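Local coordinates for beta-porphyranase B (Bacteroides plebeius, PDB 4AWD), which cleaves the red-algal polysaccharide porphyran by hydrolysing the linkages between beta-D-galactose and alpha-L-galactose-6-sulfate, at residues 169-174 against 211-216; 40-45 against 317-322. One frame throughout, in Å; residues are numbered along the deposited sequence.

Interaction 1. Residues 169-174 against 211-216; sequences IKTWSS and YQEQGG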
loop_
_atom_site.group_PDB
_atom_site.type_symbol
_atom_site.label_atom_id
_atom_site.label_comp_id
_atom_site.label_asym_id
_atom_site.label_seq_id
_atom_site.Cartn_x
_atom_site.Cartn_y
_atom_site.Cartn_z
ATOM N N ILE A 169 -20.692 0.257 25.124
ATOM C CA ILE A 169 -19.637 1.031 24.502
ATOM C C ILE A 169 -19.530 0.602 23.050
ATOM O O ILE A 169 -19.404 -0.592 22.744
ATOM C CB ILE A 169 -18.282 0.835 25.218
ATOM C CG1 ILE A 169 -18.368 1.299 26.669
ATOM C CG2 ILE A 169 -17.167 1.605 24.515
ATOM C CD1 ILE A 169 -17.287 0.688 27.582
ATOM N N LYS A 170 -19.604 1.576 22.158
ATOM C CA LYS A 170 -19.310 1.324 20.760
ATOM C C LYS A 170 -17.797 1.197 20.570
ATOM O O LYS A 170 -17.006 1.975 21.134
ATOM C CB LYS A 170 -19.883 2.429 19.863
ATOM C CG LYS A 170 -21.412 2.453 19.794
ATOM C CD LYS A 170 -21.902 3.474 18.781
ATOM C CE LYS A 170 -23.416 3.635 18.820
ATOM N NZ LYS A 170 -23.848 4.673 17.853
ATOM N N THR A 171 -17.406 0.193 19.789
ATOM C CA THR A 171 -16.019 0.042 19.361
ATOM C C THR A 171 -15.923 -0.143 17.843
ATOM O O THR A 171 -16.880 -0.574 17.192
ATOM C CB THR A 171 -15.313 -1.132 20.075
ATOM O OG1 THR A 171 -15.700 -2.371 19.468
ATOM C CG2 THR A 171 -15.653 -1.155 21.552
ATOM N N TRP A 172 -14.760 0.189 17.289
ATOM C CA TRP A 172 -14.507 0.005 15.869
ATOM C C TRP A 172 -13.156 -0.635 15.639
ATOM O O TRP A 172 -12.198 -0.335 16.348
ATOM C CB TRP A 172 -14.577 1.330 15.121
ATOM C CG TRP A 172 -15.908 2.005 15.234
ATOM C CD1 TRP A 172 -16.993 1.858 14.398
ATOM C CD2 TRP A 172 -16.296 2.938 16.238
ATOM N NE1 TRP A 172 -18.026 2.647 14.831
ATOM C CE2 TRP A 172 -17.630 3.317 15.962
ATOM C CE3 TRP A 172 -15.646 3.492 17.352
ATOM C CZ2 TRP A 172 -18.327 4.233 16.759
ATOM C CZ3 TRP A 172 -16.341 4.397 18.150
ATOM C CH2 TRP A 172 -17.669 4.763 17.844
ATOM N N SER A 173 -13.105 -1.517 14.642
ATOM C CA SER A 173 -11.858 -2.098 14.174
ATOM C C SER A 173 -11.785 -2.136 12.646
ATOM O O SER A 173 -12.809 -2.173 11.957
ATOM C CB SER A 173 -11.661 -3.499 14.757
ATOM O OG SER A 173 -12.622 -4.407 14.238
ATOM N N SER A 174 -10.559 -2.091 12.137
ATOM C CA SER A 174 -10.273 -2.316 10.724
ATOM C C SER A 174 -8.859 -2.872 10.604
ATOM O O SER A 174 -8.143 -2.969 11.599
ATOM C CB SER A 174 -10.425 -1.037 9.905
ATOM O OG SER A 174 -9.453 -0.070 10.258
ATOM N N TYR A 211 -7.871 -0.349 16.395
ATOM C CA TYR A 211 -8.901 -0.506 17.419
ATOM C C TYR A 211 -9.205 0.791 18.141
ATOM O O TYR A 211 -8.291 1.559 18.479
ATOM C CB TYR A 211 -8.521 -1.575 18.436
ATOM C CG TYR A 211 -9.583 -1.811 19.495
ATOM C CD1 TYR A 211 -10.682 -2.628 19.230
ATOM C CD2 TYR A 211 -9.485 -1.221 20.753
ATOM C CE1 TYR A 211 -11.657 -2.865 20.194
ATOM C CE2 TYR A 211 -10.460 -1.444 21.731
ATOM C CZ TYR A 211 -11.542 -2.271 21.446
ATOM O OH TYR A 211 -12.511 -2.505 22.404
ATOM N N GLN A 212 -10.498 1.015 18.388
ATOM C CA GLN A 212 -10.961 2.218 19.051
ATOM C C GLN A 212 -12.277 2.002 19.785
ATOM O O GLN A 212 -13.218 1.423 19.245
ATOM C CB GLN A 212 -11.131 3.336 18.027
ATOM C CG GLN A 212 -11.425 4.693 18.639
ATOM C CD GLN A 212 -11.637 5.753 17.599
ATOM O OE1 GLN A 212 -11.901 5.456 16.436
ATOM N NE2 GLN A 212 -11.521 7.004 18.010
ATOM N N GLU A 213 -12.328 2.487 21.021
ATOM C CA GLU A 213 -13.558 2.539 21.805
ATOM C C GLU A 213 -14.067 3.971 21.774
ATOM O O GLU A 213 -13.266 4.920 21.744
ATOM C CB GLU A 213 -13.298 2.084 23.239
ATOM C CG GLU A 213 -12.955 0.603 23.337
ATOM C CD GLU A 213 -12.504 0.165 24.725
ATOM O OE1 GLU A 213 -12.488 1.007 25.653
ATOM O OE2 GLU A 213 -12.163 -1.027 24.883
ATOM N N GLN A 214 -15.391 4.132 21.762
ATOM C CA GLN A 214 -15.991 5.464 21.669
ATOM C C GLN A 214 -15.587 6.363 22.843
ATOM O O GLN A 214 -15.757 6.004 24.013
ATOM C CB GLN A 214 -17.510 5.384 21.545
ATOM C CG GLN A 214 -18.158 6.683 21.064
ATOM C CD GLN A 214 -19.505 6.444 20.420
ATOM O OE1 GLN A 214 -20.234 5.529 20.819
ATOM N NE2 GLN A 214 -19.846 7.258 19.414
ATOM N N GLY A 215 -15.043 7.528 22.499
ATOM C CA GLY A 215 -14.492 8.460 23.479
ATOM C C GLY A 215 -12.991 8.283 23.655
ATOM O O GLY A 215 -12.304 9.199 24.130
ATOM N N GLY A 216 -12.485 7.106 23.279
ATOM C CA GLY A 216 -11.066 6.797 23.408
ATOM C C GLY A 216 -10.285 7.157 22.160
ATOM O O GLY A 216 -10.849 7.653 21.184
HETATM O O HOH W 1 -20.002 4.311 23.227
HETATM O O HOH W 2 -22.652 7.188 18.113
#

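Interaction 2. Residues 40-45 against 317-322; sequences PEAPEG and YKLVPI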
loop_
_atom_site.group_PDB
_atom_site.type_symbol
_atom_site.label_atom_id
_atom_site.label_comp_id
_atom_site.label_asym_id
_atom_site.label_seq_id
_atom_site.Cartn_x
_atom_site.Cartn_y
_atom_site.Cartn_z
ATOM N N PRO A 40 5.526 -18.560 -4.803
ATOM C CA PRO A 40 5.777 -19.702 -3.929
ATOM C C PRO A 40 4.895 -20.871 -4.322
ATOM O O PRO A 40 3.746 -20.663 -4.717
ATOM C CB PRO A 40 5.360 -19.189 -2.539
ATOM C CG PRO A 40 4.747 -17.842 -2.759
ATOM C CD PRO A 40 5.350 -17.330 -4.025
ATOM N N GLU A 41 5.436 -22.085 -4.235
ATOM C CA GLU A 41 4.682 -23.283 -4.576
ATOM C C GLU A 41 3.393 -23.295 -3.778
ATOM O O GLU A 41 3.399 -23.067 -2.566
ATOM C CB GLU A 41 5.488 -24.545 -4.278
ATOM N N ALA A 42 2.289 -23.526 -4.477
ATOM C CA ALA A 42 0.993 -23.678 -3.848
ATOM C C ALA A 42 1.044 -24.897 -2.934
ATOM O O ALA A 42 1.789 -25.848 -3.217
ATOM C CB ALA A 42 -0.091 -23.851 -4.914
ATOM N N PRO A 43 0.264 -24.883 -1.837
ATOM C CA PRO A 43 0.099 -26.102 -1.043
ATOM C C PRO A 43 -0.391 -27.277 -1.889
ATOM O O PRO A 43 -1.074 -27.083 -2.913
ATOM C CB PRO A 43 -0.994 -25.719 -0.039
ATOM C CG PRO A 43 -0.872 -24.249 0.101
ATOM C CD PRO A 43 -0.487 -23.751 -1.269
ATOM N N GLU A 44 -0.035 -28.484 -1.453
ATOM C CA GLU A 44 -0.544 -29.716 -2.053
ATOM C C GLU A 44 -2.069 -29.715 -2.100
ATOM O O GLU A 44 -2.737 -29.413 -1.105
ATOM C CB GLU A 44 -0.049 -30.954 -1.296
ATOM C CG GLU A 44 -0.106 -32.220 -2.158
ATOM C CD GLU A 44 -0.021 -33.506 -1.366
ATOM O OE1 GLU A 44 0.112 -33.455 -0.115
ATOM O OE2 GLU A 44 -0.090 -34.580 -2.014
ATOM N N GLY A 45 -2.602 -30.036 -3.275
ATOM C CA GLY A 45 -4.042 -30.042 -3.509
ATOM C C GLY A 45 -4.578 -28.758 -4.114
ATOM O O GLY A 45 -5.701 -28.737 -4.622
ATOM N N TYR A 317 -3.611 -13.111 -6.885
ATOM C CA TYR A 317 -3.937 -14.508 -7.086
ATOM C C TYR A 317 -4.763 -15.084 -5.940
ATOM O O TYR A 317 -4.751 -14.577 -4.820
ATOM C CB TYR A 317 -2.669 -15.334 -7.322
ATOM C CG TYR A 317 -1.805 -14.810 -8.456
ATOM C CD1 TYR A 317 -0.920 -13.748 -8.249
ATOM C CD2 TYR A 317 -1.881 -15.356 -9.730
ATOM C CE1 TYR A 317 -0.134 -13.251 -9.273
ATOM C CE2 TYR A 317 -1.082 -14.866 -10.768
ATOM C CZ TYR A 317 -0.216 -13.812 -10.524
ATOM O OH TYR A 317 0.568 -13.308 -11.524
ATOM N N LYS A 318 -5.498 -16.141 -6.273
ATOM C CA LYS A 318 -6.295 -16.932 -5.348
ATOM C C LYS A 318 -5.838 -18.378 -5.369
ATOM O O LYS A 318 -5.424 -18.894 -6.406
ATOM C CB LYS A 318 -7.755 -16.913 -5.802
ATOM C CG LYS A 318 -8.708 -16.188 -4.886
ATOM C CD LYS A 318 -9.964 -15.755 -5.662
ATOM C CE LYS A 318 -10.431 -16.815 -6.669
ATOM N NZ LYS A 318 -11.591 -16.334 -7.477
ATOM N N LEU A 319 -5.934 -19.040 -4.228
ATOM C CA LEU A 319 -5.753 -20.480 -4.190
ATOM C C LEU A 319 -7.078 -21.194 -4.439
ATOM O O LEU A 319 -8.113 -20.855 -3.862
ATOM C CB LEU A 319 -5.165 -20.928 -2.861
ATOM C CG LEU A 319 -3.663 -20.740 -2.685
ATOM C CD1 LEU A 319 -3.320 -21.075 -1.255
ATOM C CD2 LEU A 319 -2.872 -21.618 -3.649
ATOM N N VAL A 320 -7.014 -22.201 -5.298
ATOM C CA VAL A 320 -8.168 -23.001 -5.670
ATOM C C VAL A 320 -7.749 -24.483 -5.619
ATOM O O VAL A 320 -6.585 -24.795 -5.890
ATOM C CB VAL A 320 -8.669 -22.543 -7.069
ATOM C CG1 VAL A 320 -8.856 -23.682 -8.039
ATOM C CG2 VAL A 320 -9.918 -21.676 -6.951
ATOM N N PRO A 321 -8.675 -25.396 -5.244
ATOM C CA PRO A 321 -8.307 -26.823 -5.297
ATOM C C PRO A 321 -8.066 -27.257 -6.737
ATOM O O PRO A 321 -8.814 -26.848 -7.633
ATOM C CB PRO A 321 -9.529 -27.540 -4.707
ATOM C CG PRO A 321 -10.314 -26.458 -3.981
ATOM C CD PRO A 321 -10.056 -25.202 -4.762
ATOM N N ILE A 322 -7.015 -28.047 -6.956
ATOM C CA ILE A 322 -6.662 -28.512 -8.302
ATOM C C ILE A 322 -7.840 -29.205 -8.997
ATOM O O ILE A 322 -8.235 -28.806 -10.101
ATOM C CB ILE A 322 -5.415 -29.447 -8.305
ATOM C CG1 ILE A 322 -4.142 -28.654 -7.999
ATOM C CG2 ILE A 322 -5.270 -30.154 -9.668
ATOM C CD1 ILE A 322 -2.894 -29.511 -7.816
#

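Interaction 1. Residues 169-174 against 211-216
The indole of Trp-172 meets the side chain of Gln-214 at its six-membered edge: CH2 lies 3.6 Å from Gln-214 CD, and the amide plane stands almost perpendicular (88°) to the ring. Gln-214 reaches this edge because its CG is anti to the backbone N (chi1 -164°). The Gln-214 side chain lies alongside that of Lys-170, pointing the same way, its OE1 3.3 Å from Lys-170 CB. One water bridges Gln-214 OE1 and the backbone N of Lys-170, and a second joins Gln-214 NE2 to Lys-170 NZ, so both ends of the exposed amide are engaged.

Across the sheet from the indole, Tyr-211 crosses Thr-171 at a slant, its CE1 nearest Thr-171 CB and its OH 3.5 Å from Thr-171 CG2. The same OH donates to the anti lone pair of Glu-213 OE2 (2.9 Å), which lies in the plane of the phenol ring. That bond restrains the carboxylate through OE2, while Glu-213 CG runs alongside Thr-171 CG2. Antiparallel backbone pairing underlies both faces: Trp-172 N to Gln-212 O (2.8 Å) and Gln-212 N to Trp-172 O (3.0 Å) close a hydrogen-bonded pair, and Gln-214 N to Lys-170 O (2.8 Å) carries the pairing into the type II turn from Glu-213 to Gly-216.

In this surface part of the GH16 fold, strand 168-182 is held between strand 204-213, which ends in that turn, and strand 149-163, where Thr-171 OG1 bonds to Lys-160 O; Tyr-211 stacks on Tyr-271 and pairs onward with Thr-219 of strand 219-221.

Interaction 2. Residues 40-45 against 317-322
Gly-45, just ahead of strand 46-50, accepts a hydrogen bond at its O from Ile-322 N (2.8 Å), straight at the hydrogen (169°) but reaching the carbonyl at a bend, with the donor tilted 30° from the carbonyl plane. This bond extends, just beyond the strand ends, the antiparallel pairing of strands 46-50 and 308-321 in the GH16 beta-sandwich, continued inward by Val-320 with Lys-47 and Lys-318 with Val-49. Gly-45 adopts a positive phi (95°), a backbone conformation readily open to glycine. Gly-45 O also receives a CA-H...O contact from Pro-321 CA, at 3.3 Å.

Leu-319 makes the apolar part of the contact. With its CG anti to its own carbonyl carbon, CD2 meets Ala-42 CB at 3.8 Å and also nears Pro-43 CD, which CD1 meets at 3.9 Å, the leucine crossing the proline ring at a slant. Trp-48 touches both Ala-42 and Leu-319, while Trp-246 of strand 241-249 touches Pro-43 and Leu-319, so two tryptophans border this small apolar patch. The packing lays the loop after helix 30-34 beside the final strand, away from the calcium and substrate sites. Beyond the hydrogen bond, Ile-322 CG1 lies 3.7 Å from Gly-45 O, and its CD1 methyl reaches 4.1 Å from Gly-45 C.

How the interactions relate
Both contacts lie near the surface, their centres about 37 Å apart and their nearest atoms about 20 Å apart. In sequence, interaction 1 falls between the two segments of interaction 2, which joins regions near the chain's two ends. They hold different elements: interaction 1 pairs neighbouring antiparallel strands 168-182 and 204-213 in a projecting part of the fold, whereas interaction 2 sets a loop against a strand end. Interaction 1 buries 449 Å², including one buried residue, Thr-171, beside an exposed, water-bridged rim at Lys-170 and Gln-214. Interaction 2, with no buried residue among those touching, buries 207 Å² through one backbone hydrogen bond and a few apolar contacts.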